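Local coordinates for aspartate aminotransferase (Thermotoga maritima, PDB 1O4S) that catalyses the pyridoxal-phosphate-dependent transfer of the amino group of L-aspartate to 2-oxoglutarate, giving oxaloacetate and L-glutamate, and works as a homodimer, at the interface of chains A and B. Sequence-based numbering; all coordinates share one arbitrary frame. Chains: chain A/B, Aspartate aminotransferase.

Contact 1: the interface of chains A and B. Residues chain A 21, 111, 137, 140-141, 144; chain B 273-274.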
loop_
_atom_site.group_PDB
_atom_site.type_symbol
_atom_site.label_atom_id
_atom_site.label_comp_id
_atom_site.label_asym_id
_atom_site.label_seq_id
_atom_site.Cartn_x
_atom_site.Cartn_y
_atom_site.Cartn_z
ATOM N N ILE A 21 11.182 10.340 -11.752
ATOM C CA ILE A 21 11.354 8.877 -11.710
ATOM C C ILE A 21 12.079 8.437 -12.985
ATOM O O ILE A 21 11.709 8.847 -14.085
ATOM C CB ILE A 21 10.015 8.126 -11.536
ATOM C CG1 ILE A 21 9.430 8.397 -10.138
ATOM C CG2 ILE A 21 10.224 6.621 -11.661
ATOM C CD1 ILE A 21 8.010 7.921 -9.987
ATOM N N LYS A 111 8.128 -4.373 -0.609
ATOM C CA LYS A 111 8.113 -3.105 -1.346
ATOM C C LYS A 111 7.515 -1.961 -0.527
ATOM O O LYS A 111 8.091 -0.882 -0.470
ATOM C CB LYS A 111 7.401 -3.240 -2.680
ATOM C CG LYS A 111 7.699 -2.088 -3.600
ATOM C CD LYS A 111 7.067 -2.175 -4.961
ATOM C CE LYS A 111 8.053 -2.516 -6.051
ATOM N NZ LYS A 111 7.481 -2.285 -7.370
ATOM N N SER A 137 13.387 -0.602 -8.006
ATOM C CA SER A 137 12.399 0.193 -7.283
ATOM C C SER A 137 12.913 1.116 -6.224
ATOM O O SER A 137 12.212 2.032 -5.829
ATOM C CB SER A 137 11.366 -0.701 -6.674
ATOM O OG SER A 137 10.596 -1.241 -7.729
ATOM N N PRO A 140 13.158 5.082 -7.428
ATOM C CA PRO A 140 11.783 5.635 -7.490
ATOM C C PRO A 140 11.188 5.917 -6.115
ATOM O O PRO A 140 10.652 6.992 -5.883
ATOM C CB PRO A 140 11.000 4.579 -8.277
ATOM C CG PRO A 140 12.059 3.952 -9.207
ATOM C CD PRO A 140 13.348 3.977 -8.394
ATOM N N GLN A 141 11.336 4.995 -5.195
ATOM C CA GLN A 141 10.808 5.185 -3.846
ATOM C C GLN A 141 11.454 6.355 -3.093
ATOM O O GLN A 141 10.766 7.129 -2.425
ATOM C CB GLN A 141 10.942 3.893 -3.031
ATOM C CG GLN A 141 10.186 2.722 -3.594
ATOM C CD GLN A 141 10.299 1.479 -2.725
ATOM O OE1 GLN A 141 11.334 1.270 -2.115
ATOM N NE2 GLN A 141 9.221 0.681 -2.636
ATOM N N LEU A 144 10.150 9.574 -4.671
ATOM C CA LEU A 144 8.787 9.826 -4.228
ATOM C C LEU A 144 8.714 10.343 -2.791
ATOM O O LEU A 144 7.861 11.181 -2.464
ATOM C CB LEU A 144 7.957 8.557 -4.386
ATOM C CG LEU A 144 7.681 8.198 -5.851
ATOM C CD1 LEU A 144 6.969 6.841 -5.938
ATOM C CD2 LEU A 144 6.892 9.305 -6.542
ATOM N N SER B 273 2.882 1.317 -8.572
ATOM C CA SER B 273 3.866 0.337 -8.941
ATOM C C SER B 273 5.099 0.359 -8.008
ATOM O O SER B 273 5.621 -0.704 -7.622
ATOM C CB SER B 273 4.299 0.574 -10.390
ATOM O OG SER B 273 5.340 -0.284 -10.724
ATOM N N HIS B 274 5.577 1.556 -7.664
ATOM C CA HIS B 274 6.801 1.657 -6.903
ATOM C C HIS B 274 6.584 1.577 -5.396
ATOM O O HIS B 274 7.544 1.341 -4.666
ATOM C CB HIS B 274 7.540 2.937 -7.271
ATOM C CG HIS B 274 7.987 2.965 -8.695
ATOM N ND1 HIS B 274 8.831 2.008 -9.215
ATOM C CD2 HIS B 274 7.696 3.811 -9.711
ATOM C CE1 HIS B 274 9.041 2.259 -10.494
ATOM N NE2 HIS B 274 8.347 3.336 -10.823
#
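B:His274 enters the partner subunit imidazole first, and A:Pro140 meets it over one face. The A:Pro140 CB stands above the middle of the B:His274 ring, 3.5 Å from its centroid, in a CH-pi contact, while CG leans toward the CE1 corner. A:Ser137 OG lies in the ring plane at its edge, 4.0 Å from B:His274 ND1, a proximity and not a hydrogen bond. A:Ile21 runs antiparallel alongside the imidazole, its CG2 methyl 3.9 Å from B:His274 NE2. A:Leu144 brings CD1 near the histidine CB.

Two main-chain carbonyls at the C-terminal end of helix 262-275 of chain B, where the helix dipole would add negative character, take side-chain donors from chain A. The amide NE2 of A:Gln141 gives a hydrogen bond of 2.7 Å to B:His274 O, nearly along the C=O axis and close to the amide plane. The side-chain amine NZ of A:Lys111 bonds B:Ser273 O at 2.5 Å, tilted 22° from the carbonyl plane; the bend of its chain at chi3 (-106°) turns the tip toward this oxygen.

Behind them, the same A:Gln141 NE2 also donates to A:Lys111 O, so the amide ties helix 138-144 to helix 109-121 as well as to chain B, and the two acceptors limit its rotation. An alanine in place of A:Gln141 would probably leave the carbonyls of B:His274 and A:Lys111 without this shared donor and open a gap beside the end of the chain B helix. The intrachain bond from A:Gln141 NE2 to A:Lys111 O measures 2.9 Å, with that oxygen 26° out of the glutamine amide plane.

Contact 2: the interface of chains A and B. Residues chain A 49, 108, 245-246, 251-252, 254; chain B 73-74, 276-278.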
loop_
_atom_site.group_PDB
_atom_site.type_symbol
_atom_site.label_atom_id
_atom_site.label_comp_id
_atom_site.label_asym_id
_atom_site.label_seq_id
_atom_site.Cartn_x
_atom_site.Cartn_y
_atom_site.Cartn_z
ATOM N N GLY A 49 11.086 -11.972 -11.466
ATOM C CA GLY A 49 11.480 -11.586 -10.128
ATOM C C GLY A 49 10.673 -12.262 -9.052
ATOM O O GLY A 49 10.520 -11.705 -7.982
ATOM N N ASN A 108 2.288 -4.184 2.623
ATOM C CA ASN A 108 1.962 -4.793 1.306
ATOM C C ASN A 108 3.256 -5.074 0.555
ATOM O O ASN A 108 3.745 -4.266 -0.253
ATOM C CB ASN A 108 1.045 -3.904 0.481
ATOM C CG ASN A 108 -0.347 -3.837 1.011
ATOM O OD1 ASN A 108 -1.088 -4.817 0.919
ATOM N ND2 ASN A 108 -0.754 -2.653 1.537
ATOM N N SER A 245 7.288 -13.108 0.221
ATOM C CA SER A 245 7.211 -13.204 -1.233
ATOM C C SER A 245 8.170 -14.222 -1.823
ATOM O O SER A 245 7.769 -15.022 -2.658
ATOM C CB SER A 245 7.495 -11.859 -1.892
ATOM O OG SER A 245 6.334 -11.077 -1.951
ATOM N N LYS A 246 9.433 -14.149 -1.414
ATOM C CA LYS A 246 10.484 -15.013 -1.981
ATOM C C LYS A 246 10.646 -16.294 -1.203
ATOM O O LYS A 246 10.706 -17.369 -1.778
ATOM C CB LYS A 246 11.817 -14.262 -2.096
ATOM C CG LYS A 246 11.701 -12.865 -2.726
ATOM C CD LYS A 246 11.151 -12.899 -4.151
ATOM C CE LYS A 246 10.537 -11.533 -4.582
ATOM N NZ LYS A 246 11.493 -10.494 -4.992
ATOM N N THR A 251 4.408 -14.094 -3.699
ATOM C CA THR A 251 4.469 -12.737 -4.234
ATOM C C THR A 251 3.144 -12.025 -4.396
ATOM O O THR A 251 3.040 -10.857 -4.068
ATOM C CB THR A 251 5.216 -12.727 -5.576
ATOM O OG1 THR A 251 4.735 -13.799 -6.399
ATOM C CG2 THR A 251 6.721 -12.994 -5.380
ATOM N N GLY A 252 2.136 -12.677 -4.937
ATOM C CA GLY A 252 0.840 -12.046 -5.166
ATOM C C GLY A 252 -0.003 -11.768 -3.926
ATOM O O GLY A 252 -1.011 -11.126 -4.025
ATOM N N ARG A 254 1.196 -10.132 -1.287
ATOM C CA ARG A 254 1.645 -8.799 -0.878
ATOM C C ARG A 254 1.713 -8.703 0.661
ATOM O O ARG A 254 0.980 -7.932 1.301
ATOM C CB ARG A 254 0.798 -7.672 -1.479
ATOM C CG ARG A 254 0.292 -7.845 -2.892
ATOM C CD ARG A 254 1.394 -8.027 -3.970
ATOM N NE ARG A 254 2.386 -6.960 -3.836
ATOM C CZ ARG A 254 3.648 -7.110 -3.492
ATOM N NH1 ARG A 254 4.167 -8.297 -3.262
ATOM N NH2 ARG A 254 4.404 -6.039 -3.350
ATOM N N LYS B 73 0.368 -14.745 -7.669
ATOM C CA LYS B 73 1.557 -14.198 -8.267
ATOM C C LYS B 73 1.348 -12.757 -8.627
ATOM O O LYS B 73 0.221 -12.259 -8.618
ATOM C CB LYS B 73 1.978 -15.009 -9.513
ATOM C CG LYS B 73 2.362 -16.474 -9.208
ATOM C CD LYS B 73 3.653 -16.536 -8.325
ATOM C CE LYS B 73 4.085 -17.958 -7.953
ATOM N NZ LYS B 73 4.431 -18.847 -9.099
ATOM N N TYR B 74 2.464 -12.097 -8.936
ATOM C CA TYR B 74 2.403 -10.705 -9.302
ATOM C C TYR B 74 1.466 -10.521 -10.521
ATOM O O TYR B 74 1.394 -11.395 -11.386
ATOM C CB TYR B 74 3.797 -10.177 -9.648
ATOM C CG TYR B 74 4.791 -9.973 -8.496
ATOM C CD1 TYR B 74 4.444 -9.281 -7.323
ATOM C CD2 TYR B 74 6.089 -10.388 -8.638
ATOM C CE1 TYR B 74 5.387 -9.091 -6.292
ATOM C CE2 TYR B 74 7.036 -10.184 -7.661
ATOM C CZ TYR B 74 6.688 -9.544 -6.475
ATOM O OH TYR B 74 7.711 -9.380 -5.548
ATOM N N THR B 276 3.591 -0.128 -3.471
ATOM C CA THR B 276 3.090 -1.433 -3.048
ATOM C C THR B 276 3.119 -2.457 -4.163
ATOM O O THR B 276 2.895 -3.638 -3.912
ATOM C CB THR B 276 1.606 -1.362 -2.584
ATOM O OG1 THR B 276 0.776 -0.840 -3.643
ATOM C CG2 THR B 276 1.435 -0.434 -1.454
ATOM N N SER B 277 3.347 -1.990 -5.383
ATOM C CA SER B 277 3.075 -2.756 -6.579
ATOM C C SER B 277 1.582 -3.137 -6.653
ATOM O O SER B 277 0.718 -2.500 -6.008
ATOM C CB SER B 277 3.946 -3.998 -6.632
ATOM O OG SER B 277 4.114 -4.326 -7.984
ATOM N N CYS B 278 1.283 -4.162 -7.428
ATOM C CA CYS B 278 -0.048 -4.705 -7.557
ATOM C C CYS B 278 -0.649 -5.081 -6.199
ATOM O O CYS B 278 0.045 -5.398 -5.242
ATOM C CB CYS B 278 -0.019 -5.947 -8.465
ATOM S SG CYS B 278 1.117 -7.258 -7.938
#
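This is the subunit boundary of a class-I (fold type I) aminotransferase active site, where B:Tyr74 reaches over the lysine loop of chain A. A:Lys246 is the residue that forms the Schiff base with pyridoxal phosphate in this family, although that covalent link is not present here; A:Ser245, A:Arg254 and, from the other subunit, B:Tyr74 match the family's binders of the cofactor phosphate.

The B:Tyr74 ring lies against A:Thr251, whose CB sits over the ring centre, 3.6 Å from the centroid, in a CH-pi contact. The A:Thr251 CG2 methyl covers the phenol end, 3.6 Å from B:Tyr74 CZ. With A:Thr251 OG1 between its backbone N and carbonyl carbon (chi1 46°), CG2 faces the ring and OG1 turns toward B:Lys73, whose CD is 3.5 Å away. At the tyrosine edge lie A:Gly49 O, of a residue thought to contribute to aspartate binding, and the guanidinium of A:Arg254. The ring and guanidinium planes are 66° apart, so this is an edge contact and not a stack, with A:Arg254 NH1 3.4 Å from B:Tyr74 CE1. The B:Tyr74 OH ends 3.7 Å from CE of A:Lys246, the two side chains roughly perpendicular.

A:Arg254 bends twice along its chain, at chi2 and chi3, folding its guanidinium between the tyrosine and the B:Thr276 to B:Cys278 loop. A:Arg254 NH2 gives a nearly straight hydrogen bond of 2.9 Å to B:Thr276 O; the acceptor lies in the guanidinium plane, but the donor stands 42° above the carbonyl plane, away from a lone pair. NE makes weak hydrogen bonds to B:Cys278 O and B:Thr276 O. On its own side, A:Arg254 NH1 donates to A:Thr251 O at 2.9 Å, which couples the arginine to the threonine that packs on the tyrosine face. B:Thr276 OG1 in turn donates to B:Ser277 O, which may brace the acceptor loop.

Contact 1 and contact 2 lie about 14 Å apart, measured between the centres of their C-alpha atoms, within one two-fold interface, and each has a twin with the chains exchanged. They are joined by chain B, where helix 262-275 ends in contact 1 and the following loop supplies acceptors to contact 2. Chain A joins them too: A:Asn108, in contact 2, just precedes helix 109-121, which carries A:Lys111 of contact 1. That helix starts at cofactor-pocket residues, so docking of one short chain B segment is likely to couple dimer assembly to the shape of the neighbouring subunit's active site.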